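Local coordinates for D-isomer specific 2-hydroxyacid dehydrogenase family protein (Desulfovibrio vulgaris, PDB 5TX7) that catalyses NAD-dependent oxidoreduction at the CH-OH group of D-2-hydroxyacids, probably interconverting them with the matching 2-oxoacids, at the interface of chains A and B. Coordinates in Å, arbitrary orientation; residue numbers count along the deposited sequence, not the author numbering. Chains: chain A/B, D-isomer specific 2-hydroxyacid dehydrogenase family protein.

Contact 1: the interface of chains A and B. Residues chain A 11, 14, 16, 289-292, 295; chain B 139, 142-143.
A:Arg292 N, in the first turn of helix 292-310, donates a hydrogen bond to B:Gln143 O (2.9 Å), tying the start of this helix to an extended loop of the partner chain. The rest of the contact is built around the indole of B:Trp139, which enters chain A with the far rim of its six-membered ring leading. CG of this tryptophan lies between the backbone N and the carbonyl carbon (chi1 55°), and the ring is carried into a pocket made by A:Thr11, A:Pro14, A:Trp289, A:Ala290 and A:Arg295. The methyl CB of A:Ala290 lies over the centre of the A:Trp289 ring and, about a right angle away, meets the rim of B:Trp139 at CZ3 (3.6 Å) from above its face. A:Pro14 meets the B:Trp139 side chain at about a right angle through CG, and A:Thr11 O lies at the ring edge.

The guanidinium of A:Arg295 places one face toward B:Trp139 CZ2, offset toward the guanidinium rim, with the two planes 30° apart. Bonds within chain A hold this group in place. NH1 and NH2 grip A:Asp16 end-on; A:Arg295 NH1 to A:Asp16 OD1 (2.9 Å) is a salt bridge that uses the syn lone pair. A:Arg295 NE bonds to A:Ala290 O at 2.9 Å, in the guanidinium plane but well above the carbonyl plane. The bend of the arginine at chi3 (-65°) turns its tip toward these acceptors.

Two waters complete the joint. Water 1 links the indole NE1 of B:Trp139 (3.0 Å) and the hydroxyl OG1 of B:Thr142 to A:Asp16 OD2. Water 2, above the B:Trp139 ring toward its rim, connects B:Gln143 N with A:Ala290 O and A:Arg295 NH2. The contact thus anchors a partner loop in a pocket whose arginine wall is braced by bonds within chain A, and probably helps to hold together a two-fold dimer of the dehydrogenase.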
# COMPACT_ATOMS: atom_id res chain seq x y z
N THR A 11 9.23 9.89 20.71
CA THR A 11 9.16 9.23 19.40
C THR A 11 9.18 7.68 19.49
O THR A 11 8.48 7.03 18.72
CB THR A 11 10.28 9.69 18.43
OG1 THR A 11 11.56 9.48 19.02
CG2 THR A 11 10.15 11.18 18.07
N PRO A 14 5.04 7.28 22.22
CA PRO A 14 4.13 8.41 22.44
C PRO A 14 2.79 7.92 23.01
O PRO A 14 1.71 8.33 22.54
CB PRO A 14 3.98 8.97 21.03
CG PRO A 14 4.00 7.73 20.17
CD PRO A 14 5.00 6.83 20.82
N ASP A 16 1.58 4.65 23.19
CA ASP A 16 0.93 3.48 22.59
C ASP A 16 1.65 2.15 22.79
O ASP A 16 1.15 1.12 22.39
CB ASP A 16 0.63 3.71 21.10
CG ASP A 16 1.88 3.98 20.25
OD1 ASP A 16 3.01 3.98 20.75
OD2 ASP A 16 1.71 4.23 19.05
N TRP A 289 10.55 3.96 9.66
CA TRP A 289 10.97 3.10 10.80
C TRP A 289 9.95 2.88 11.90
O TRP A 289 10.19 2.06 12.80
CB TRP A 289 12.20 3.74 11.48
CG TRP A 289 11.86 5.06 12.15
CD1 TRP A 289 11.77 6.28 11.54
CD2 TRP A 289 11.51 5.28 13.53
NE1 TRP A 289 11.40 7.24 12.46
CE2 TRP A 289 11.23 6.65 13.68
CE3 TRP A 289 11.42 4.44 14.65
CZ2 TRP A 289 10.88 7.22 14.91
CZ3 TRP A 289 11.06 5.00 15.88
CH2 TRP A 289 10.79 6.38 16.00
N ALA A 290 8.85 3.63 11.87
CA ALA A 290 8.10 3.95 13.10
C ALA A 290 6.78 3.23 13.31
O ALA A 290 5.92 3.75 14.02
CB ALA A 290 7.88 5.44 13.14
N SER A 291 6.60 2.03 12.74
CA SER A 291 5.37 1.29 13.02
C SER A 291 5.32 0.91 14.50
O SER A 291 6.37 0.75 15.15
CB SER A 291 5.26 0.02 12.18
OG SER A 291 6.17 -0.96 12.67
N ARG A 292 4.11 0.75 15.04
CA ARG A 292 3.97 0.37 16.44
C ARG A 292 4.68 -0.96 16.74
O ARG A 292 5.27 -1.11 17.80
CB ARG A 292 2.51 0.31 16.86
CG ARG A 292 2.34 0.05 18.36
CD ARG A 292 1.07 0.60 18.94
NE ARG A 292 -0.04 0.18 18.14
CZ ARG A 292 -0.53 -1.06 18.14
NH1 ARG A 292 -0.01 -2.02 18.93
NH2 ARG A 292 -1.55 -1.33 17.32
N ARG A 295 8.61 -0.24 16.94
CA ARG A 295 8.93 0.45 18.17
C ARG A 295 8.83 -0.49 19.39
O ARG A 295 9.65 -0.45 20.29
CB ARG A 295 8.07 1.72 18.31
CG ARG A 295 8.49 2.78 17.29
CD ARG A 295 7.70 4.07 17.30
NE ARG A 295 6.30 3.92 16.91
CZ ARG A 295 5.25 3.85 17.74
NH1 ARG A 295 5.38 3.87 19.06
NH2 ARG A 295 4.02 3.75 17.23
N TRP B 139 4.18 12.01 13.38
CA TRP B 139 3.08 11.35 12.73
C TRP B 139 1.77 11.77 13.42
O TRP B 139 1.68 11.77 14.65
CB TRP B 139 3.25 9.82 12.67
CG TRP B 139 3.49 9.10 13.98
CD1 TRP B 139 2.54 8.63 14.87
CD2 TRP B 139 4.76 8.76 14.54
NE1 TRP B 139 3.16 8.03 15.95
CE2 TRP B 139 4.52 8.08 15.76
CE3 TRP B 139 6.08 8.95 14.11
CZ2 TRP B 139 5.55 7.59 16.56
CZ3 TRP B 139 7.11 8.46 14.92
CH2 TRP B 139 6.84 7.80 16.12
N THR B 142 -0.98 6.92 13.77
CA THR B 142 -0.11 5.82 14.12
C THR B 142 0.27 4.99 12.89
O THR B 142 -0.60 4.64 12.09
CB THR B 142 -0.73 4.92 15.20
OG1 THR B 142 -0.84 5.66 16.42
CG2 THR B 142 0.16 3.70 15.46
N GLN B 143 1.56 4.72 12.75
CA GLN B 143 2.10 3.90 11.68
C GLN B 143 1.93 2.43 12.08
O GLN B 143 2.33 1.99 13.15
CB GLN B 143 3.57 4.22 11.40
CG GLN B 143 3.82 5.66 10.99
CD GLN B 143 3.11 6.02 9.68
OE1 GLN B 143 3.58 5.70 8.60
NE2 GLN B 143 1.97 6.66 9.79
O HOH W 1 1.30 6.73 17.87
O HOH W 2 3.84 5.01 14.77

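Contact 2: the interface of chains A and B. Residues chain A 101-102, 105, 291; chain B 112, 116, 144-147, 170.
Direct polar bonds between side chain and backbone join A:Gln105 and A:Ser102 to chain B. The amide oxygen OE1 of A:Gln105 accepts B:Leu146 N at 2.9 Å, in the carbonyl plane on a lone pair and almost straight (178° at the hydrogen). The glutamine is extended beyond CG (chi2 178°), which carries its amide across to the B:Leu146 backbone; NE2 makes a weak bond to B:Thr147 OG1. B:Arg116, bent at chi2 and chi3, curls its NH1 to A:Ser102 O (2.8 Å), with the acceptor close to the guanidinium plane.

Among side chains, A:Ser291 OG donates to B:Glu145 OE1 at 2.6 Å, reaching the carboxylate from its anti side and 30° out of plane. The other oxygen, B:Glu145 OE2, accepts B:Thr147 OG1 (2.8 Å), which fixes the carboxylate from within chain B. A:Asp101 crosses B:Thr147 at about a right angle.

Waters extend the network: water 3 joins A:Gln105 OE1, B:Arg116 NH1 and B:Glu144 O, while water 4, 2.7 Å from B:Glu145 OE1, also bonds A:Ser102 N.

Carbon packing adds to this: A:Gln105, which hides 107 Å², rests its CG against B:Leu170 CD2 (4.0 Å), and A:Ser291 CB packs on B:Glu145 CB.

In the fold, the early part of helix 100-116 of chain A lies against the loop 144-147 of chain B, while the later part of the same helix in chain B supplies B:Leu112 and B:Arg116.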
# COMPACT_ATOMS: atom_id res chain seq x y z
N ASP A 101 10.67 -4.69 8.48
CA ASP A 101 9.34 -4.79 7.89
C ASP A 101 8.63 -3.45 7.81
O ASP A 101 7.91 -3.19 6.85
CB ASP A 101 8.51 -5.78 8.69
CG ASP A 101 9.01 -7.21 8.54
OD1 ASP A 101 8.99 -7.71 7.39
OD2 ASP A 101 9.40 -7.83 9.56
N SER A 102 8.84 -2.60 8.83
CA SER A 102 8.27 -1.26 8.84
C SER A 102 8.73 -0.50 7.60
O SER A 102 7.90 0.06 6.87
CB SER A 102 8.68 -0.51 10.10
OG SER A 102 7.90 0.66 10.28
N GLN A 105 7.61 -2.15 4.04
CA GLN A 105 6.21 -1.81 3.83
C GLN A 105 5.97 -0.33 3.52
O GLN A 105 5.02 -0.01 2.79
CB GLN A 105 5.36 -2.25 5.02
CG GLN A 105 5.30 -3.77 5.08
CD GLN A 105 4.52 -4.31 6.24
OE1 GLN A 105 3.60 -3.66 6.77
NE2 GLN A 105 4.88 -5.51 6.66
N SER A 291 6.60 2.03 12.74
CA SER A 291 5.37 1.29 13.02
C SER A 291 5.32 0.91 14.50
O SER A 291 6.37 0.75 15.15
CB SER A 291 5.26 0.02 12.18
OG SER A 291 6.17 -0.96 12.67
N LEU B 112 -2.58 -0.08 3.04
CA LEU B 112 -1.34 0.60 3.41
C LEU B 112 -1.52 2.11 3.58
O LEU B 112 -0.83 2.74 4.36
CB LEU B 112 -0.22 0.32 2.40
CG LEU B 112 0.34 -1.09 2.45
CD1 LEU B 112 1.25 -1.37 1.28
CD2 LEU B 112 1.09 -1.37 3.73
N ARG B 116 -0.34 3.72 6.98
CA ARG B 116 0.69 4.74 6.95
C ARG B 116 0.19 6.19 6.69
O ARG B 116 0.78 7.13 7.17
CB ARG B 116 1.78 4.39 5.94
CG ARG B 116 2.22 2.94 5.91
CD ARG B 116 2.73 2.41 7.23
NE ARG B 116 3.97 3.03 7.70
CZ ARG B 116 5.18 2.46 7.77
NH1 ARG B 116 5.41 1.22 7.33
NH2 ARG B 116 6.20 3.16 8.27
N GLU B 144 1.29 1.67 11.20
CA GLU B 144 0.92 0.31 11.47
C GLU B 144 1.58 -0.61 10.44
O GLU B 144 1.64 -0.32 9.24
CB GLU B 144 -0.61 0.18 11.47
CG GLU B 144 -1.19 -0.83 12.46
CD GLU B 144 -0.97 -0.50 13.94
OE1 GLU B 144 -0.79 -1.46 14.72
OE2 GLU B 144 -0.98 0.69 14.35
N GLU B 145 2.12 -1.70 10.94
CA GLU B 145 2.83 -2.71 10.17
C GLU B 145 1.85 -3.87 10.01
O GLU B 145 1.09 -4.18 10.94
CB GLU B 145 4.01 -3.19 11.01
CG GLU B 145 5.25 -3.54 10.26
CD GLU B 145 6.31 -4.08 11.18
OE1 GLU B 145 7.08 -3.28 11.77
OE2 GLU B 145 6.39 -5.33 11.27
N LEU B 146 1.87 -4.54 8.86
CA LEU B 146 1.02 -5.73 8.68
C LEU B 146 1.64 -7.00 9.26
O LEU B 146 0.94 -7.98 9.46
CB LEU B 146 0.66 -5.92 7.20
CG LEU B 146 -0.10 -4.75 6.58
CD1 LEU B 146 -0.21 -4.91 5.07
CD2 LEU B 146 -1.45 -4.54 7.25
N THR B 147 2.94 -6.99 9.53
CA THR B 147 3.69 -8.24 9.82
C THR B 147 3.13 -8.91 11.03
O THR B 147 2.89 -8.26 12.04
CB THR B 147 5.17 -7.95 10.12
OG1 THR B 147 5.65 -7.00 9.18
CG2 THR B 147 6.00 -9.20 10.02
N LEU B 170 3.98 -10.26 2.61
CA LEU B 170 4.13 -9.21 3.63
C LEU B 170 4.30 -9.74 5.07
O LEU B 170 4.30 -8.95 6.02
CB LEU B 170 2.93 -8.26 3.59
CG LEU B 170 2.76 -7.44 2.33
CD1 LEU B 170 1.31 -7.05 2.20
CD2 LEU B 170 3.64 -6.19 2.35
O HOH W 3 3.13 -0.79 6.94
O HOH W 4 9.72 -3.59 11.36

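The C-alpha centres of contact 1 and contact 2 lie about 11 Å apart, and A:Ser291 belongs to both. On chain B the two draw on one continuous stretch, 142-147, with contact 1 taking its start and contact 2 its remainder; on chain A contact 1 uses the beginning of helix 292-310 and contact 2 the early part of helix 100-116. They therefore form neighbouring parts of one two-fold interface, each repeated with the chains exchanged. Loop 142-147, B:Leu112, B:Arg116 and B:Leu170 belong to the range of the NAD-binding family, which the likely dimer would set against the partner, although the structure alone does not show the oligomeric state in solution.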